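Local coordinates for transcriptional activator, putative, Baf family (Campylobacter jejuni, PDB 2NRH), which probably phosphorylates pantothenate with ATP, the first step of coenzyme A biosynthesis, as a homodimeric type III pantothenate kinase of the actin-like ATPase superfamily, at residues Ile78-Thr83 / Gly87-Ala92. The protein carries 2 engineered substitutions. Residues are numbered along the deposited sequence; the frame is centred on the assembly and turned at random.
Sequences IAACYT and GVVVDA
Val89 turns CG1 away from its own amide nitrogen (chi1 -172°) while CG2 lies beside that nitrogen, a rotation that fans the two methyls toward neighbouring residues of the helix: CG1 to Ala80, CG2 to Cys81. From the helix, Cys81 holds SG beside its backbone N (chi1 -70°) and anti to the carbonyl carbon, which brings the sulfur against the valine. The contact is helix-on-sheet packing in the second of the two five-stranded sheets of the actin-like ATPase fold, where the C-terminal part of helix 75-81 packs on strand 87-92, the central strand of that mixed sheet, and a short loop joins the two. No hydrogen bond crosses between the segments; backbone partners of the strand instead lie in the strands beside it, as with Val89 and Asp99 or Val88 and Tyr172.

Alanine suits position 80 because its CB points at the strand and its small methyl lets helix and strand come close. The nearest CA pair, Cys81 CA and Val89 CA, is 6.3 Å apart. Ala80 CB stands 4.1 Å from Val89 CG1, which also lies 3.9 Å from Ala80 O in van der Waals contact. Cys81 supplies a compact, polarisable sulfur that fits among apolar neighbours, and its side chain also meets Ile101 and Phe66. Beta-branched valine suits an extended strand and offers two methyls to the helix, while the side chains of Val88 and Val90 leave the strand on its other face and touch Leu171 of the neighbouring strand 171-174. Asp91 again faces the helix side; it is a predicted potassium ligand, and helix 75-81 holds the predicted proton acceptor Asp76, so this packing joins two elements of the probable active site. At Cys81 the sulfur lies alongside the CB-CG2 bond of Val89, with SG 3.9 Å from Val89 CB and 4.0 Å from Val89 CG2.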
ATOM      1  N   ILE B  78      20.373  -5.320  -4.300  1.00 48.00           N
ATOM      2  CA  ILE B  78      21.735  -5.612  -3.928  1.00 50.04           C
ATOM      3  C   ILE B  78      22.661  -4.405  -4.225  1.00 51.02           C
ATOM      4  O   ILE B  78      23.354  -3.924  -3.334  1.00 50.75           O
ATOM      5  CB  ILE B  78      22.259  -6.934  -4.591  1.00 50.12           C
ATOM      6  CG1 ILE B  78      21.606  -8.136  -3.929  1.00 47.69           C
ATOM      7  CG2 ILE B  78      23.799  -7.032  -4.468  1.00 51.52           C
ATOM      8  CD1 ILE B  78      21.748  -9.460  -4.643  1.00 49.70           C
ATOM      9  N   ALA B  79      22.636  -3.922  -5.474  1.00 51.22           N
ATOM     10  CA  ALA B  79      23.472  -2.832  -5.900  1.00 50.94           C
ATOM     11  C   ALA B  79      23.240  -1.547  -5.103  1.00 51.78           C
ATOM     12  O   ALA B  79      24.173  -0.752  -4.925  1.00 52.16           O
ATOM     13  CB  ALA B  79      23.267  -2.572  -7.416  1.00 51.22           C
ATOM     14  N   ALA B  80      22.010  -1.301  -4.660  1.00 51.75           N
ATOM     15  CA  ALA B  80      21.729  -0.087  -3.846  1.00 51.75           C
ATOM     16  C   ALA B  80      22.171  -0.233  -2.406  1.00 51.97           C
ATOM     17  O   ALA B  80      22.442   0.785  -1.747  1.00 52.28           O
ATOM     18  CB  ALA B  80      20.267   0.297  -3.873  1.00 49.98           C
ATOM     19  N   CYS B  81      22.177  -1.467  -1.903  1.00 51.19           N
ATOM     20  CA  CYS B  81      22.692  -1.742  -0.554  1.00 52.36           C
ATOM     21  C   CYS B  81      24.215  -1.813  -0.497  1.00 53.25           C
ATOM     22  O   CYS B  81      24.811  -1.794   0.573  1.00 54.12           O
ATOM     23  CB  CYS B  81      22.121  -3.046   0.008  1.00 50.53           C
ATOM     24  SG  CYS B  81      20.385  -2.888   0.401  1.00 48.44           S
ATOM     25  N   TYR B  82      24.825  -1.955  -1.652  1.00 54.05           N
ATOM     26  CA  TYR B  82      26.177  -2.427  -1.715  1.00 55.70           C
ATOM     27  C   TYR B  82      27.214  -1.456  -1.104  1.00 57.04           C
ATOM     28  O   TYR B  82      28.218  -1.927  -0.560  1.00 58.01           O
ATOM     29  CB  TYR B  82      26.559  -2.696  -3.164  1.00 55.77           C
ATOM     30  CG  TYR B  82      27.694  -3.680  -3.312  1.00 56.96           C
ATOM     31  CD1 TYR B  82      27.640  -4.925  -2.683  1.00 55.55           C
ATOM     32  CD2 TYR B  82      28.815  -3.379  -4.076  1.00 57.68           C
ATOM     33  CE1 TYR B  82      28.643  -5.833  -2.810  1.00 56.09           C
ATOM     34  CE2 TYR B  82      29.839  -4.317  -4.214  1.00 56.16           C
ATOM     35  CZ  TYR B  82      29.723  -5.534  -3.579  1.00 56.24           C
ATOM     36  OH  TYR B  82      30.687  -6.491  -3.719  1.00 60.55           O
ATOM     37  N   THR B  83      27.034  -0.130  -1.247  1.00 56.55           N
ATOM     38  CA  THR B  83      28.055   0.808  -0.708  1.00 56.34           C
ATOM     39  C   THR B  83      27.754   1.165   0.768  1.00 56.07           C
ATOM     40  O   THR B  83      28.392   2.030   1.361  1.00 55.57           O
ATOM     41  CB  THR B  83      28.162   2.077  -1.516  1.00 54.91           C
ATOM     42  OG1 THR B  83      26.876   2.695  -1.567  1.00 56.50           O
ATOM     43  CG2 THR B  83      28.618   1.784  -2.885  1.00 57.72           C
ATOM     44  N   GLY B  87      22.690   0.605   7.850  1.00 58.64           N
ATOM     45  CA  GLY B  87      21.630   1.500   7.455  1.00 58.68           C
ATOM     46  C   GLY B  87      20.386   0.857   6.843  1.00 58.00           C
ATOM     47  O   GLY B  87      20.313  -0.366   6.621  1.00 57.84           O
ATOM     48  N   VAL B  88      19.391   1.699   6.593  1.00 56.77           N
ATOM     49  CA  VAL B  88      18.181   1.236   5.973  1.00 55.70           C
ATOM     50  C   VAL B  88      18.182   1.873   4.614  1.00 55.04           C
ATOM     51  O   VAL B  88      18.349   3.075   4.509  1.00 55.01           O
ATOM     52  CB  VAL B  88      16.926   1.564   6.780  1.00 55.60           C
ATOM     53  CG1 VAL B  88      15.654   1.254   5.943  1.00 53.86           C
ATOM     54  CG2 VAL B  88      16.936   0.751   8.043  1.00 54.03           C
ATOM     55  N   VAL B  89      18.069   1.014   3.585  1.00 54.17           N
ATOM     56  CA  VAL B  89      17.985   1.415   2.176  1.00 51.41           C
ATOM     57  C   VAL B  89      16.564   1.316   1.599  1.00 50.94           C
ATOM     58  O   VAL B  89      15.946   0.290   1.646  1.00 50.10           O
ATOM     59  CB  VAL B  89      18.987   0.676   1.313  1.00 50.52           C
ATOM     60  CG1 VAL B  89      18.995   1.280  -0.102  1.00 49.42           C
ATOM     61  CG2 VAL B  89      20.378   0.781   1.914  1.00 50.51           C
ATOM     62  N   VAL B  90      16.083   2.448   1.074  1.00 51.34           N
ATOM     63  CA  VAL B  90      14.725   2.633   0.547  1.00 49.99           C
ATOM     64  C   VAL B  90      14.871   3.094  -0.884  1.00 50.68           C
ATOM     65  O   VAL B  90      15.474   4.119  -1.130  1.00 51.82           O
ATOM     66  CB  VAL B  90      13.899   3.648   1.399  1.00 49.83           C
ATOM     67  CG1 VAL B  90      12.378   3.679   0.958  1.00 49.35           C
ATOM     68  CG2 VAL B  90      13.941   3.260   2.890  1.00 46.63           C
ATOM     69  N   ASP B  91      14.395   2.282  -1.830  1.00 50.62           N
ATOM     70  CA  ASP B  91      14.330   2.650  -3.240  1.00 51.35           C
ATOM     71  C   ASP B  91      12.845   2.831  -3.556  1.00 51.01           C
ATOM     72  O   ASP B  91      12.039   1.862  -3.600  1.00 50.65           O
ATOM     73  CB  ASP B  91      14.925   1.568  -4.119  1.00 51.14           C
ATOM     74  CG  ASP B  91      15.098   2.001  -5.567  1.00 57.30           C
ATOM     75  OD1 ASP B  91      14.794   3.164  -5.912  1.00 60.25           O
ATOM     76  OD2 ASP B  91      15.575   1.157  -6.394  1.00 64.29           O
ATOM     77  N   ALA B  92      12.496   4.088  -3.772  1.00 50.80           N
ATOM     78  CA  ALA B  92      11.120   4.502  -3.971  1.00 51.24           C
ATOM     79  C   ALA B  92      10.879   4.877  -5.463  1.00 51.82           C
ATOM     80  O   ALA B  92      11.110   6.013  -5.898  1.00 51.71           O
ATOM     81  CB  ALA B  92      10.766   5.622  -3.002  1.00 49.52           C
TER